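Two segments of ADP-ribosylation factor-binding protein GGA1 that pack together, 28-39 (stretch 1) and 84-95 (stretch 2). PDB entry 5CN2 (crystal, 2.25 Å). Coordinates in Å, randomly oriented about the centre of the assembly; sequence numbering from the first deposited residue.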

# COMPACT_ATOMS: atom_id res chain seq x y z
N THR A 28 11.84 -0.03 4.15
CA THR A 28 13.09 0.07 4.88
C THR A 28 13.12 -0.85 6.08
O THR A 28 12.09 -1.20 6.65
N ARG A 29 14.31 -1.25 6.47
CA ARG A 29 14.49 -2.05 7.66
C ARG A 29 14.91 -1.12 8.77
O ARG A 29 15.93 -0.46 8.66
N GLU A 30 14.10 -1.01 9.82
CA GLU A 30 14.45 -0.12 10.92
C GLU A 30 15.29 -0.82 11.98
O GLU A 30 16.09 -0.19 12.66
N SER A 31 15.09 -2.11 12.15
CA SER A 31 15.79 -2.85 13.18
C SER A 31 15.84 -4.26 12.71
O SER A 31 15.40 -4.59 11.62
N MET A 32 16.32 -5.13 13.58
CA MET A 32 16.39 -6.53 13.24
C MET A 32 15.01 -7.19 13.16
O MET A 32 14.88 -8.25 12.56
N THR A 33 13.99 -6.56 13.75
CA THR A 33 12.66 -7.20 13.82
C THR A 33 11.53 -6.40 13.15
O THR A 33 10.37 -6.81 13.17
N LYS A 34 11.88 -5.28 12.54
CA LYS A 34 10.89 -4.29 12.13
C LYS A 34 11.24 -3.72 10.75
O LYS A 34 12.37 -3.29 10.52
N LEU A 35 10.25 -3.76 9.85
CA LEU A 35 10.26 -3.04 8.58
C LEU A 35 9.28 -1.87 8.64
O LEU A 35 8.28 -1.92 9.36
N ARG A 36 9.56 -0.84 7.85
CA ARG A 36 8.70 0.32 7.73
C ARG A 36 8.21 0.41 6.28
O ARG A 36 9.02 0.34 5.36
N LEU A 37 6.90 0.49 6.07
CA LEU A 37 6.36 0.68 4.73
C LEU A 37 5.73 2.02 4.65
O LEU A 37 4.77 2.30 5.40
N VAL A 38 6.21 2.82 3.72
CA VAL A 38 5.57 4.08 3.38
C VAL A 38 4.91 3.86 2.04
O VAL A 38 5.59 3.65 1.03
N ILE A 39 3.57 3.87 2.05
CA ILE A 39 2.77 3.58 0.87
C ILE A 39 2.27 4.90 0.27
O ILE A 39 1.89 5.82 0.99
N GLN A 84 0.49 6.67 3.34
CA GLN A 84 0.06 5.86 4.48
C GLN A 84 1.16 4.99 5.02
O GLN A 84 1.68 4.12 4.30
N ILE A 85 1.48 5.19 6.30
CA ILE A 85 2.57 4.48 6.98
C ILE A 85 2.11 3.17 7.60
O ILE A 85 1.05 3.09 8.23
N ALA A 86 2.93 2.13 7.42
CA ALA A 86 2.72 0.86 8.10
C ALA A 86 4.05 0.33 8.62
O ALA A 86 5.13 0.75 8.19
N SER A 87 3.96 -0.61 9.54
CA SER A 87 5.14 -1.37 9.90
C SER A 87 4.84 -2.85 10.01
O SER A 87 3.69 -3.28 10.13
N VAL A 88 5.89 -3.64 9.87
CA VAL A 88 5.81 -5.08 9.82
C VAL A 88 6.82 -5.56 10.82
O VAL A 88 7.98 -5.14 10.78
N GLU A 89 6.39 -6.44 11.72
CA GLU A 89 7.21 -6.87 12.83
C GLU A 89 7.00 -8.35 13.10
O GLU A 89 5.92 -8.88 12.87
N GLY A 90 8.03 -9.01 13.63
CA GLY A 90 7.88 -10.39 14.07
C GLY A 90 8.88 -11.33 13.45
O GLY A 90 9.81 -10.93 12.74
N ILE A 91 8.67 -12.61 13.70
CA ILE A 91 9.68 -13.60 13.41
C ILE A 91 10.00 -13.62 11.90
O ILE A 91 11.17 -13.66 11.51
N SER A 92 9.00 -13.51 11.06
CA SER A 92 9.26 -13.53 9.61
C SER A 92 10.15 -12.39 9.10
O SER A 92 10.89 -12.58 8.15
N VAL A 93 10.07 -11.22 9.74
CA VAL A 93 10.98 -10.12 9.45
C VAL A 93 12.40 -10.49 9.91
O VAL A 93 13.37 -10.19 9.23
N ASN A 94 12.50 -11.17 11.04
CA ASN A 94 13.80 -11.59 11.56
C ASN A 94 14.48 -12.71 10.76
O ASN A 94 15.69 -12.73 10.60
N LEU A 95 13.69 -13.64 10.27
CA LEU A 95 14.22 -14.78 9.54
C LEU A 95 14.55 -14.50 8.06
O LEU A 95 15.04 -15.38 7.36

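The most unusual feature of this contact is Arg29, whose side chain reaches past the end of the paired strands to the short helix of stretch 2. Its CA-to-CB bond points sideways, but chi1 and chi2 are both t and the extended chain brings the guanidinium to the helix. There Arg29 NH2 donates a hydrogen bond to Val93 O at 2.6 Å. The carbonyl lies at the edge of the guanidinium, near its plane. The same nitrogen makes a weak hydrogen bond within its own stretch, Arg29 NH2 to Met32 O at 3.4 Å. Arg29 NH1 is satisfied elsewhere in the structure.

Strands 34-39 and 84-89 run antiparallel, and their side chains alternate between two faces. Three pairs carry reciprocal backbone hydrogen bonds: Leu35 with Val88, Leu37 with Ala86, and Ile39 with Gln84. One more bond, Gly90 N to Thr33 O at 3.2 Å, extends the pairing to the N-cap of the helix. At the backbone angles of Gly90, a CB would be jammed against the carbonyl O of Glu89.

The face bearing Leu35, Leu37, Ile39, Gln84, Ala86 and Val88 is buried. Leu35 is m at chi1 and t at chi2. Its CB lies 4.1 Å from Val88 CB, and its CG lies 3.8 Å from Val93 CG1. Val93 (t) points toward stretch 1 and so closes the apolar cluster from the helix. Its CG1 also packs against the backbone, 3.5 Å from Thr33 C. Leu37 has both chi angles between wells. Leu37 CD1 reaches Val88 CG2 at 3.4 Å, a diagonal contact close enough to be tight. Across the direct pair, Leu37 CB is 4.2 Å from Ala86 CB; the small alanine offers just its methyl group here.

The other face is more polar and more exposed. Lys34 (chi1 and chi2 t) runs alongside Glu89, with Lys34 CE 3.5 Å from Glu89 OE2. The lysine's salt bridge is instead within stretch 1, a long one from Lys34 NZ to Glu30 OE1 at 3.9 Å. Arg36 NE lies 3.8 Å from Glu30 OE2, also a long salt bridge, based on charge alone because no N-H points at the oxygen. Arg36 NE also comes within 4.0 Å of Ile85 CG2. Ile85 (m, m) turns its end nearer to stretch 1, where its CD1 meets CG1 of Val38 (t) at 3.7 Å. This is the apolar end of an otherwise largely polar face.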

# COMPACT_ATOMS: atom_id res chain seq x y z
CB THR A 28 13.30 1.49 5.39
OG1 THR A 28 12.07 1.96 5.94
CG2 THR A 28 13.72 2.39 4.28
CB ARG A 29 15.55 -3.11 7.41
CG ARG A 29 16.01 -3.81 8.67
CD ARG A 29 16.77 -5.08 8.34
NE ARG A 29 16.15 -6.21 9.01
CZ ARG A 29 15.20 -6.97 8.50
NH1 ARG A 29 14.74 -6.74 7.29
NH2 ARG A 29 14.70 -7.96 9.20
CB GLU A 30 13.20 0.44 11.59
CG GLU A 30 12.53 1.57 10.83
CD GLU A 30 11.50 2.27 11.67
OE1 GLU A 30 10.91 1.63 12.58
OE2 GLU A 30 11.28 3.48 11.45
CB SER A 31 15.04 -2.77 14.51
OG SER A 31 13.99 -3.72 14.53
CB MET A 32 17.26 -7.25 14.27
CG MET A 32 18.03 -8.42 13.71
SD MET A 32 19.28 -7.97 12.48
CE MET A 32 20.77 -8.71 13.17
CB THR A 33 12.29 -7.48 15.30
OG1 THR A 33 11.11 -8.28 15.34
CG2 THR A 33 12.07 -6.19 16.11
CB LYS A 34 10.85 -3.18 13.16
CG LYS A 34 9.67 -2.25 13.04
CD LYS A 34 9.65 -1.26 14.21
CE LYS A 34 8.23 -0.97 14.66
NZ LYS A 34 8.02 0.47 14.97
CB LEU A 35 9.82 -3.95 7.44
CG LEU A 35 10.51 -5.29 7.24
CD1 LEU A 35 9.97 -6.00 6.01
CD2 LEU A 35 12.01 -5.11 7.12
CB ARG A 36 9.46 1.58 8.08
CG ARG A 36 8.57 2.77 8.29
CD ARG A 36 9.03 3.61 9.48
NE ARG A 36 8.29 4.87 9.58
CZ ARG A 36 8.45 5.90 8.74
NH1 ARG A 36 9.31 5.83 7.72
NH2 ARG A 36 7.73 7.00 8.91
CB LEU A 37 5.24 -0.29 4.40
CG LEU A 37 5.60 -1.53 3.66
CD1 LEU A 37 5.86 -2.62 4.70
CD2 LEU A 37 4.45 -1.88 2.74
CB VAL A 38 6.59 5.21 3.36
CG1 VAL A 38 5.89 6.55 3.13
CG2 VAL A 38 7.35 5.22 4.67
CB ILE A 39 1.57 2.69 1.21
CG1 ILE A 39 2.03 1.52 2.09
CG2 ILE A 39 0.87 2.19 -0.07
CD1 ILE A 39 0.93 0.53 2.45
CB GLN A 84 -1.11 4.96 4.09
CG GLN A 84 -1.61 4.12 5.26
CD GLN A 84 -2.94 3.45 5.03
OE1 GLN A 84 -3.71 3.28 5.99
NE2 GLN A 84 -3.23 3.05 3.80
CB ILE A 85 3.17 5.31 8.13
CG1 ILE A 85 3.51 6.73 7.68
CG2 ILE A 85 4.42 4.62 8.67
CD1 ILE A 85 4.50 6.78 6.55
CB ALA A 86 2.09 -0.14 7.15
CB SER A 87 5.77 -0.83 11.17
OG SER A 87 4.91 -1.00 12.25
CB VAL A 88 6.21 -5.62 8.43
CG1 VAL A 88 5.71 -7.04 8.27
CG2 VAL A 88 5.63 -4.74 7.34
CB GLU A 89 6.81 -6.11 14.09
CG GLU A 89 7.65 -4.90 14.41
CD GLU A 89 7.14 -4.18 15.66
OE1 GLU A 89 5.91 -3.92 15.74
OE2 GLU A 89 7.97 -3.89 16.56
CB ILE A 91 9.29 -14.99 14.02
CG1 ILE A 91 10.47 -15.98 13.98
CG2 ILE A 91 8.07 -15.59 13.33
CD1 ILE A 91 11.75 -15.52 14.67
CB SER A 92 7.95 -13.55 8.84
OG SER A 92 7.44 -14.86 8.88
CB VAL A 93 10.54 -8.80 10.11
CG1 VAL A 93 11.59 -7.72 9.95
CG2 VAL A 93 9.24 -8.32 9.48
CB ASN A 94 13.63 -12.06 13.00
CG ASN A 94 14.82 -11.71 13.86
OD1 ASN A 94 14.83 -10.66 14.52
ND2 ASN A 94 15.84 -12.56 13.84
CB LEU A 95 13.27 -15.98 9.67
CG LEU A 95 13.29 -16.58 11.09
CD1 LEU A 95 12.12 -17.51 11.33
CD2 LEU A 95 14.59 -17.33 11.32